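Local coordinates for protein Baccell_00875 (Bacteroides cellulosilyticus DSM 14838, PDB 5NO8) that is a polysaccharide lyase that probably helps remove the rhamnose caps, linked through glucuronic acid, from complex arabinogalactan proteins, at residues Val137-Phe148 and Ile217-Leu227; Leu253-Cys262 and Arg274-Leu283. All coordinates share one frame; numbering follows the deposited sequence.

Interaction 1: Val137-Phe148 and Ile217-Leu227; sequences VSLYDVAVYTPF and IIALDLPDLLL
Asp224 reaches back across the corner where Tyr140 hands over to Val142. Its CB lies 3.6 Å from Leu139 O, and its CG comes beside Tyr140 CD1. The two carboxylate oxygens then part. Asp224 OD1 takes the amide hydrogen of Asp141 (N to OD1 3.0 Å) on its syn side, 29° out of the carboxylate plane, while Asp224 OD2 sits at the Tyr140 ring edge, 3.5 Å from CD1. One water bridges Asp224 OD2 to Asp141 OD1; another joins Asp224 OD1 to Val142 N and Leu222 O. The two acids lie close, and Lys664 and Tyr663 hold Asp141 from outside, probably easing the repulsion.

Antiparallel bonding flanks the corner: Val137 and Leu139 pair with Leu227 and Leu225, Val144 with Leu220. A chi1 of 59° sets Thr146 OG1 between its own backbone N and carbonyl carbon, 3.4 Å from Leu220 CG, buried without a polar partner. An alanine in place of Leu220 is likely to open a gap beside Thr146 and strand 163-168, where Ile167 also touches this leucine. Strand 75-81 pairs along the other edge of 137-145, and strand 232-242 packs through Trp237 on Thr146 and Tyr233 on Leu222 and Leu225.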
loop_
_atom_site.group_PDB
_atom_site.type_symbol
_atom_site.label_atom_id
_atom_site.label_comp_id
_atom_site.label_asym_id
_atom_site.label_seq_id
_atom_site.Cartn_x
_atom_site.Cartn_y
_atom_site.Cartn_z
ATOM N N VAL A 137 -14.704 0.090 35.135
ATOM C CA VAL A 137 -15.207 0.127 33.771
ATOM C C VAL A 137 -14.194 -0.540 32.848
ATOM O O VAL A 137 -12.980 -0.508 33.102
ATOM C CB VAL A 137 -15.463 1.564 33.279
ATOM C CG1 VAL A 137 -16.458 2.275 34.208
ATOM C CG2 VAL A 137 -14.184 2.376 33.180
ATOM N N SER A 138 -14.712 -1.135 31.773
ATOM C CA SER A 138 -13.893 -1.605 30.662
ATOM C C SER A 138 -14.132 -0.667 29.487
ATOM O O SER A 138 -15.264 -0.261 29.238
ATOM C CB SER A 138 -14.230 -3.030 30.296
ATOM O OG SER A 138 -13.912 -3.927 31.346
ATOM N N LEU A 139 -13.074 -0.236 28.832
ATOM C CA LEU A 139 -13.195 0.616 27.655
ATOM C C LEU A 139 -12.720 -0.193 26.462
ATOM O O LEU A 139 -11.617 -0.742 26.506
ATOM C CB LEU A 139 -12.328 1.881 27.774
ATOM C CG LEU A 139 -12.651 2.786 28.994
ATOM C CD1 LEU A 139 -11.800 4.048 28.988
ATOM C CD2 LEU A 139 -14.143 3.122 29.023
ATOM N N TYR A 140 -13.541 -0.258 25.423
ATOM C CA TYR A 140 -13.198 -0.933 24.208
ATOM C C TYR A 140 -13.235 0.062 23.053
ATOM O O TYR A 140 -13.987 1.050 23.086
ATOM C CB TYR A 140 -14.195 -2.040 23.949
ATOM C CG TYR A 140 -14.201 -3.154 24.940
ATOM C CD1 TYR A 140 -13.341 -4.249 24.785
ATOM C CD2 TYR A 140 -15.038 -3.148 26.043
ATOM C CE1 TYR A 140 -13.368 -5.297 25.668
ATOM C CE2 TYR A 140 -15.056 -4.199 26.947
ATOM C CZ TYR A 140 -14.199 -5.268 26.748
ATOM O OH TYR A 140 -14.222 -6.331 27.601
ATOM N N ASP A 141 -12.451 -0.208 22.005
ATOM C CA ASP A 141 -12.428 0.653 20.815
ATOM C C ASP A 141 -12.254 2.121 21.206
ATOM O O ASP A 141 -13.051 3.002 20.861
ATOM C CB ASP A 141 -13.676 0.412 19.962
ATOM C CG ASP A 141 -13.519 -0.798 19.046
ATOM O OD1 ASP A 141 -12.741 -1.719 19.429
ATOM O OD2 ASP A 141 -14.111 -0.806 17.929
ATOM N N VAL A 142 -11.184 2.336 21.931
ATOM C CA VAL A 142 -10.774 3.657 22.401
ATOM C C VAL A 142 -9.854 4.228 21.314
ATOM O O VAL A 142 -8.888 3.577 20.932
ATOM C CB VAL A 142 -9.969 3.567 23.715
ATOM C CG1 VAL A 142 -9.612 4.973 24.218
ATOM C CG2 VAL A 142 -10.736 2.763 24.751
ATOM N N ALA A 143 -10.165 5.420 20.812
ATOM C CA ALA A 143 -9.365 5.995 19.721
ATOM C C ALA A 143 -9.351 7.504 19.757
ATOM O O ALA A 143 -10.272 8.118 20.259
ATOM C CB ALA A 143 -9.846 5.494 18.363
ATOM N N VAL A 144 -8.250 8.083 19.265
ATOM C CA VAL A 144 -8.117 9.521 19.128
ATOM C C VAL A 144 -8.055 9.806 17.626
ATOM O O VAL A 144 -7.261 9.192 16.887
ATOM C CB VAL A 144 -6.854 10.039 19.828
ATOM C CG1 VAL A 144 -6.649 11.542 19.602
ATOM C CG2 VAL A 144 -6.893 9.732 21.305
ATOM N N TYR A 145 -8.867 10.752 17.157
ATOM C CA TYR A 145 -8.766 11.187 15.766
ATOM C C TYR A 145 -7.458 11.927 15.511
ATOM O O TYR A 145 -7.073 12.813 16.277
ATOM C CB TYR A 145 -9.932 12.094 15.390
ATOM C CG TYR A 145 -11.257 11.435 15.417
ATOM C CD1 TYR A 145 -11.543 10.379 14.561
ATOM C CD2 TYR A 145 -12.247 11.871 16.274
ATOM C CE1 TYR A 145 -12.787 9.763 14.565
ATOM C CE2 TYR A 145 -13.486 11.281 16.287
ATOM C CZ TYR A 145 -13.776 10.246 15.418
ATOM O OH TYR A 145 -15.031 9.672 15.456
ATOM N N THR A 146 -6.774 11.538 14.426
ATOM C CA THR A 146 -5.537 12.177 13.976
ATOM C C THR A 146 -5.703 12.354 12.466
ATOM O O THR A 146 -5.182 11.550 11.671
ATOM C CB THR A 146 -4.276 11.360 14.331
ATOM O OG1 THR A 146 -4.369 10.066 13.731
ATOM C CG2 THR A 146 -4.085 11.247 15.841
ATOM N N PRO A 147 -6.472 13.374 12.057
ATOM C CA PRO A 147 -6.895 13.488 10.653
ATOM C C PRO A 147 -5.797 14.055 9.765
ATOM O O PRO A 147 -5.932 15.141 9.231
ATOM C CB PRO A 147 -8.125 14.386 10.727
ATOM C CG PRO A 147 -7.877 15.232 11.928
ATOM C CD PRO A 147 -7.160 14.352 12.910
ATOM N N PHE A 148 -4.728 13.281 9.603
ATOM C CA PHE A 148 -3.601 13.653 8.720
ATOM C C PHE A 148 -4.134 13.899 7.307
ATOM O O PHE A 148 -5.050 13.193 6.834
ATOM C CB PHE A 148 -2.518 12.569 8.685
ATOM C CG PHE A 148 -1.750 12.415 9.961
ATOM C CD1 PHE A 148 -0.667 13.239 10.243
ATOM C CD2 PHE A 148 -2.087 11.412 10.869
ATOM C CE1 PHE A 148 0.061 13.093 11.425
ATOM C CE2 PHE A 148 -1.381 11.273 12.053
ATOM C CZ PHE A 148 -0.315 12.110 12.331
ATOM N N ILE A 217 -10.418 9.628 7.182
ATOM C CA ILE A 217 -10.055 10.192 8.476
ATOM C C ILE A 217 -9.464 9.095 9.345
ATOM O O ILE A 217 -10.148 8.157 9.661
ATOM C CB ILE A 217 -11.261 10.801 9.200
ATOM C CG1 ILE A 217 -11.913 11.912 8.353
ATOM C CG2 ILE A 217 -10.871 11.335 10.584
ATOM C CD1 ILE A 217 -11.012 13.054 7.971
ATOM N N ILE A 218 -8.219 9.269 9.742
ATOM C CA ILE A 218 -7.487 8.276 10.559
ATOM C C ILE A 218 -7.820 8.468 12.041
ATOM O O ILE A 218 -7.833 9.595 12.528
ATOM C CB ILE A 218 -5.972 8.416 10.334
ATOM C CG1 ILE A 218 -5.626 8.048 8.872
ATOM C CG2 ILE A 218 -5.176 7.584 11.335
ATOM C CD1 ILE A 218 -4.381 8.699 8.338
ATOM N N ALA A 219 -8.089 7.364 12.747
ATOM C CA ALA A 219 -8.202 7.334 14.197
ATOM C C ALA A 219 -7.187 6.328 14.747
ATOM O O ALA A 219 -7.136 5.196 14.289
ATOM C CB ALA A 219 -9.604 6.946 14.640
ATOM N N LEU A 220 -6.356 6.756 15.678
ATOM C CA LEU A 220 -5.373 5.856 16.290
ATOM C C LEU A 220 -6.014 5.148 17.496
ATOM O O LEU A 220 -6.523 5.815 18.414
ATOM C CB LEU A 220 -4.121 6.632 16.686
ATOM C CG LEU A 220 -3.390 7.324 15.525
ATOM C CD1 LEU A 220 -2.105 7.932 16.019
ATOM C CD2 LEU A 220 -3.084 6.416 14.329
ATOM N N ASP A 221 -5.956 3.814 17.503
ATOM C CA ASP A 221 -6.554 3.007 18.554
ATOM C C ASP A 221 -5.611 2.751 19.712
ATOM O O ASP A 221 -4.504 2.266 19.522
ATOM C CB ASP A 221 -7.012 1.654 18.011
ATOM C CG ASP A 221 -8.067 1.773 16.939
ATOM O OD1 ASP A 221 -9.057 2.513 17.148
ATOM O OD2 ASP A 221 -7.925 1.123 15.890
ATOM N N LEU A 222 -6.074 3.066 20.907
ATOM C CA LEU A 222 -5.389 2.745 22.137
ATOM C C LEU A 222 -5.694 1.278 22.475
ATOM O O LEU A 222 -6.638 0.680 21.913
ATOM C CB LEU A 222 -5.887 3.655 23.286
ATOM C CG LEU A 222 -5.327 5.066 23.292
ATOM C CD1 LEU A 222 -5.786 5.876 22.100
ATOM C CD2 LEU A 222 -5.675 5.767 24.616
ATOM N N PRO A 223 -4.924 0.690 23.405
ATOM C CA PRO A 223 -5.328 -0.613 23.899
ATOM C C PRO A 223 -6.719 -0.581 24.523
ATOM O O PRO A 223 -7.148 0.471 25.036
ATOM C CB PRO A 223 -4.271 -0.935 24.978
ATOM C CG PRO A 223 -3.132 -0.014 24.676
ATOM C CD PRO A 223 -3.771 1.222 24.153
ATOM N N ASP A 224 -7.418 -1.711 24.490
ATOM C CA ASP A 224 -8.604 -1.844 25.317
ATOM C C ASP A 224 -8.156 -1.771 26.786
ATOM O O ASP A 224 -7.075 -2.245 27.131
ATOM C CB ASP A 224 -9.360 -3.126 24.992
ATOM C CG ASP A 224 -10.015 -3.101 23.587
ATOM O OD1 ASP A 224 -10.341 -2.039 22.969
ATOM O OD2 ASP A 224 -10.266 -4.218 23.082
ATOM N N LEU A 225 -8.969 -1.145 27.631
ATOM C CA LEU A 225 -8.555 -0.767 28.986
ATOM C C LEU A 225 -9.542 -1.320 30.017
ATOM O O LEU A 225 -10.735 -1.569 29.719
ATOM C CB LEU A 225 -8.491 0.766 29.145
ATOM C CG LEU A 225 -7.644 1.579 28.165
ATOM C CD1 LEU A 225 -7.792 3.075 28.334
ATOM C CD2 LEU A 225 -6.201 1.163 28.335
ATOM N N LEU A 226 -9.027 -1.514 31.222
ATOM C CA LEU A 226 -9.857 -1.814 32.377
ATOM C C LEU A 226 -9.399 -0.839 33.450
ATOM O O LEU A 226 -8.226 -0.877 33.827
ATOM C CB LEU A 226 -9.660 -3.271 32.812
ATOM C CG LEU A 226 -10.468 -3.783 34.007
ATOM C CD1 LEU A 226 -11.914 -3.505 33.905
ATOM C CD2 LEU A 226 -10.293 -5.285 34.158
ATOM N N LEU A 227 -10.298 0.043 33.902
ATOM C CA LEU A 227 -9.928 1.075 34.860
ATOM C C LEU A 227 -10.767 0.938 36.108
ATOM O O LEU A 227 -11.976 1.038 36.045
ATOM C CB LEU A 227 -10.103 2.465 34.278
ATOM C CG LEU A 227 -9.244 2.799 33.068
ATOM C CD1 LEU A 227 -9.636 4.174 32.575
ATOM C CD2 LEU A 227 -7.771 2.701 33.430
HETATM O O HOH W 1 -12.284 -3.665 21.198
HETATM O O HOH W 2 -9.251 0.247 22.094
HETATM O O HOH W 3 -6.916 11.373 8.020
#

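Interaction 2: Leu253-Cys262 and Arg274-Leu283; sequences LEKGSVLVSC and RVECRSLEPL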
loop_
_atom_site.group_PDB
_atom_site.type_symbol
_atom_site.label_atom_id
_atom_site.label_comp_id
_atom_site.label_asym_id
_atom_site.label_seq_id
_atom_site.Cartn_x
_atom_site.Cartn_y
_atom_site.Cartn_z
ATOM N N LEU A 253 14.487 7.867 18.175
ATOM C CA LEU A 253 15.407 7.324 19.178
ATOM C C LEU A 253 15.773 8.366 20.249
ATOM O O LEU A 253 15.852 8.027 21.433
ATOM C CB LEU A 253 16.669 6.774 18.522
ATOM C CG LEU A 253 16.480 5.585 17.573
ATOM C CD1 LEU A 253 17.777 5.270 16.834
ATOM C CD2 LEU A 253 16.002 4.368 18.340
ATOM N N GLU A 254 15.957 9.626 19.836
ATOM C CA GLU A 254 16.241 10.705 20.788
ATOM C C GLU A 254 15.132 10.895 21.773
ATOM O O GLU A 254 15.384 11.207 22.934
ATOM C CB GLU A 254 16.482 12.039 20.090
ATOM C CG GLU A 254 17.766 12.069 19.292
ATOM C CD GLU A 254 18.068 13.428 18.686
ATOM O OE1 GLU A 254 17.113 14.139 18.278
ATOM O OE2 GLU A 254 19.280 13.768 18.638
ATOM N N LYS A 255 13.904 10.676 21.315
ATOM C CA LYS A 255 12.723 10.822 22.154
ATOM C C LYS A 255 12.489 9.596 23.033
ATOM O O LYS A 255 11.508 9.552 23.767
ATOM C CB LYS A 255 11.508 11.162 21.273
ATOM C CG LYS A 255 11.621 12.604 20.769
ATOM C CD LYS A 255 10.619 12.987 19.713
ATOM C CE LYS A 255 11.028 14.310 19.065
ATOM N NZ LYS A 255 10.963 15.436 20.037
ATOM N N GLY A 256 13.380 8.600 22.967
ATOM C CA GLY A 256 13.349 7.462 23.877
ATOM C C GLY A 256 12.596 6.231 23.398
ATOM O O GLY A 256 12.446 5.275 24.153
ATOM N N SER A 257 12.138 6.240 22.152
ATOM C CA SER A 257 11.455 5.078 21.588
ATOM C C SER A 257 12.474 4.108 20.961
ATOM O O SER A 257 13.688 4.272 21.147
ATOM C CB SER A 257 10.423 5.535 20.580
ATOM O OG SER A 257 9.597 4.445 20.190
ATOM N N VAL A 258 11.987 3.058 20.298
ATOM C CA VAL A 258 12.863 2.043 19.706
ATOM C C VAL A 258 12.434 1.760 18.290
ATOM O O VAL A 258 11.300 2.075 17.899
ATOM C CB VAL A 258 12.882 0.730 20.528
ATOM C CG1 VAL A 258 13.277 1.002 21.972
ATOM C CG2 VAL A 258 11.549 0.005 20.484
ATOM N N LEU A 259 13.348 1.177 17.509
ATOM C CA LEU A 259 13.077 0.789 16.128
ATOM C C LEU A 259 13.330 -0.708 15.998
ATOM O O LEU A 259 14.409 -1.200 16.360
ATOM C CB LEU A 259 13.989 1.539 15.142
ATOM C CG LEU A 259 13.716 3.025 15.026
ATOM C CD1 LEU A 259 14.934 3.705 14.432
ATOM C CD2 LEU A 259 12.459 3.273 14.202
ATOM N N VAL A 260 12.334 -1.422 15.490
ATOM C CA VAL A 260 12.445 -2.845 15.234
ATOM C C VAL A 260 12.585 -3.061 13.742
ATOM O O VAL A 260 11.926 -2.408 12.950
ATOM C CB VAL A 260 11.221 -3.584 15.788
ATOM C CG1 VAL A 260 11.267 -5.067 15.478
ATOM C CG2 VAL A 260 11.194 -3.406 17.290
ATOM N N SER A 261 13.440 -4.012 13.364
ATOM C CA SER A 261 13.559 -4.405 11.980
ATOM C C SER A 261 13.964 -5.880 11.910
ATOM O O SER A 261 14.602 -6.396 12.827
ATOM C CB SER A 261 14.598 -3.547 11.261
ATOM O OG SER A 261 15.804 -3.530 11.997
ATOM N N CYS A 262 13.643 -6.502 10.784
ATOM C CA CYS A 262 13.983 -7.899 10.518
ATOM C C CYS A 262 14.820 -7.961 9.256
ATOM O O CYS A 262 14.735 -7.092 8.403
ATOM C CB CYS A 262 12.727 -8.737 10.318
ATOM S SG CYS A 262 11.568 -8.662 11.712
ATOM N N ARG A 274 16.510 -12.865 11.771
ATOM C CA ARG A 274 17.228 -12.020 12.703
ATOM C C ARG A 274 16.363 -10.784 12.940
ATOM O O ARG A 274 16.101 -10.051 12.008
ATOM C CB ARG A 274 18.602 -11.602 12.188
ATOM C CG ARG A 274 19.340 -10.677 13.157
ATOM C CD ARG A 274 20.719 -10.290 12.619
ATOM N NE ARG A 274 21.378 -9.312 13.475
ATOM C CZ ARG A 274 22.367 -9.538 14.346
ATOM N NH1 ARG A 274 22.887 -10.746 14.541
ATOM N NH2 ARG A 274 22.871 -8.519 15.016
ATOM N N VAL A 275 15.944 -10.570 14.180
ATOM C CA VAL A 275 15.052 -9.459 14.516
ATOM C C VAL A 275 15.776 -8.556 15.501
ATOM O O VAL A 275 16.242 -9.032 16.529
ATOM C CB VAL A 275 13.730 -9.972 15.145
ATOM C CG1 VAL A 275 12.719 -8.843 15.247
ATOM C CG2 VAL A 275 13.197 -11.130 14.354
ATOM N N GLU A 276 15.892 -7.265 15.169
ATOM C CA GLU A 276 16.683 -6.299 15.928
ATOM C C GLU A 276 15.791 -5.247 16.535
ATOM O O GLU A 276 14.845 -4.803 15.889
ATOM C CB GLU A 276 17.666 -5.596 14.989
ATOM C CG GLU A 276 18.765 -6.529 14.494
ATOM C CD GLU A 276 19.878 -5.811 13.738
ATOM O OE1 GLU A 276 19.766 -4.583 13.486
ATOM O OE2 GLU A 276 20.854 -6.492 13.392
ATOM N N CYS A 277 16.087 -4.868 17.770
ATOM C CA CYS A 277 15.435 -3.767 18.458
ATOM C C CYS A 277 16.538 -2.755 18.837
ATOM O O CYS A 277 17.398 -3.037 19.689
ATOM C CB CYS A 277 14.707 -4.288 19.681
ATOM S SG CYS A 277 13.758 -3.023 20.589
ATOM N N ARG A 278 16.510 -1.595 18.187
ATOM C CA ARG A 278 17.539 -0.560 18.357
ATOM C C ARG A 278 16.982 0.566 19.206
ATOM O O ARG A 278 15.858 1.033 18.978
ATOM C CB ARG A 278 17.971 -0.041 16.986
ATOM C CG ARG A 278 18.875 1.190 16.967
ATOM C CD ARG A 278 20.322 0.869 17.271
ATOM N NE ARG A 278 20.929 0.004 16.262
ATOM C CZ ARG A 278 22.151 -0.517 16.367
ATOM N NH1 ARG A 278 22.911 -0.259 17.429
ATOM N NH2 ARG A 278 22.607 -1.317 15.416
ATOM N N SER A 279 17.788 1.033 20.152
ATOM C CA SER A 279 17.445 2.163 21.012
ATOM C C SER A 279 18.605 3.169 21.001
ATOM O O SER A 279 19.659 2.890 20.429
ATOM C CB SER A 279 17.169 1.701 22.429
ATOM O OG SER A 279 18.219 0.849 22.879
ATOM N N LEU A 280 18.400 4.313 21.641
ATOM C CA LEU A 280 19.468 5.298 21.786
ATOM C C LEU A 280 20.418 4.816 22.875
ATOM O O LEU A 280 21.610 4.772 22.667
ATOM C CB LEU A 280 18.901 6.659 22.153
ATOM C CG LEU A 280 19.957 7.766 22.306
ATOM C CD1 LEU A 280 20.465 8.179 20.940
ATOM C CD2 LEU A 280 19.392 8.935 23.085
ATOM N N GLU A 281 19.868 4.448 24.021
ATOM C CA GLU A 281 20.649 3.896 25.137
ATOM C C GLU A 281 20.272 2.420 25.360
ATOM O O GLU A 281 19.179 2.003 24.970
ATOM C CB GLU A 281 20.370 4.676 26.430
ATOM C CG GLU A 281 20.468 6.198 26.327
ATOM C CD GLU A 281 21.876 6.719 26.078
ATOM O OE1 GLU A 281 22.804 5.922 25.813
ATOM O OE2 GLU A 281 22.063 7.956 26.145
ATOM N N PRO A 282 21.163 1.635 25.998
ATOM C CA PRO A 282 20.819 0.249 26.352
ATOM C C PRO A 282 19.457 0.096 27.037
ATOM O O PRO A 282 19.096 0.870 27.923
ATOM C CB PRO A 282 21.964 -0.164 27.296
ATOM C CG PRO A 282 23.134 0.636 26.808
ATOM C CD PRO A 282 22.549 1.970 26.410
ATOM N N LEU A 283 18.686 -0.883 26.588
ATOM C CA LEU A 283 17.399 -1.188 27.193
ATOM C C LEU A 283 17.606 -1.936 28.488
ATOM O O LEU A 283 18.580 -2.668 28.625
ATOM C CB LEU A 283 16.568 -2.052 26.253
ATOM C CG LEU A 283 16.213 -1.378 24.940
ATOM C CD1 LEU A 283 15.406 -2.339 24.092
ATOM C CD2 LEU A 283 15.448 -0.087 25.163
HETATM O O HOH W 4 15.799 5.354 22.336
#
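One water ties the end of helix 245-254 to the turn after strand 272-278. It donates to Leu253 O (2.8 Å from the water oxygen) and to Ser257 O, and accepts from Leu280 N. Leu253 O also receives the N-H of Gly256, whose positive phi closes the helix in a Schellman motif, and Leu280 CB presses on the same carbonyl, 3.4 Å from Leu253 O. A little further along, Leu253 CD2 rests 3.4 Å from Arg278 O, the carbonyl that accepts from Leu259 N.

From here the chains run antiparallel, Leu259 with Arg278 and Ser261 with Glu276 as hydrogen-bonded pairs. Strand 259-262 is the outer strand of its sheet. The chain then crosses to 266-268, parallel to 326-335, consistent with the split first strand of an immunoglobulin-like sandwich.

Val258, Val260, Val275 and Cys277 line the inner face, against strands 314-322 and 326-335. Cys277 SG, turned anti to its own N (chi1 -177°), meets Val258 CG2 at 3.7 Å; Cys262 SG lies equally close to Val275 CG1. On the other face Arg274 holds Glu276 side-on, NE and NH2 both going to OE2. The NE bond (Arg274 NE to Glu276 OE2 2.9 Å) uses the anti lone pair and lies in the guanidinium plane. Glu307 takes Arg274 NH1, and Phe305 forms a cation-pi contact with Arg274.

How the interactions relate
Coming from the N terminus, the chain first lays down 137-148, then makes a 68-residue excursion that includes a short helix, 155-161, and strands 163-168, 175-180, 187-194 and 199-203, before 217-227 returns to close interaction 1. Strand 232-242 and helix 245-254 follow, and the last residues of that helix open interaction 2, which closes after only 11 residues when 274-283 comes back. The two contacts are in series, neither enclosing nor crossing the other. Their centres are about 25 Å apart, and they do not touch. Interaction 1 ties strand 137-145 to strands 217-221 and 225-227 within the N-terminal beta region; interaction 2 joins the end of helix 245-254 to the edge of the beta-sandwich that follows.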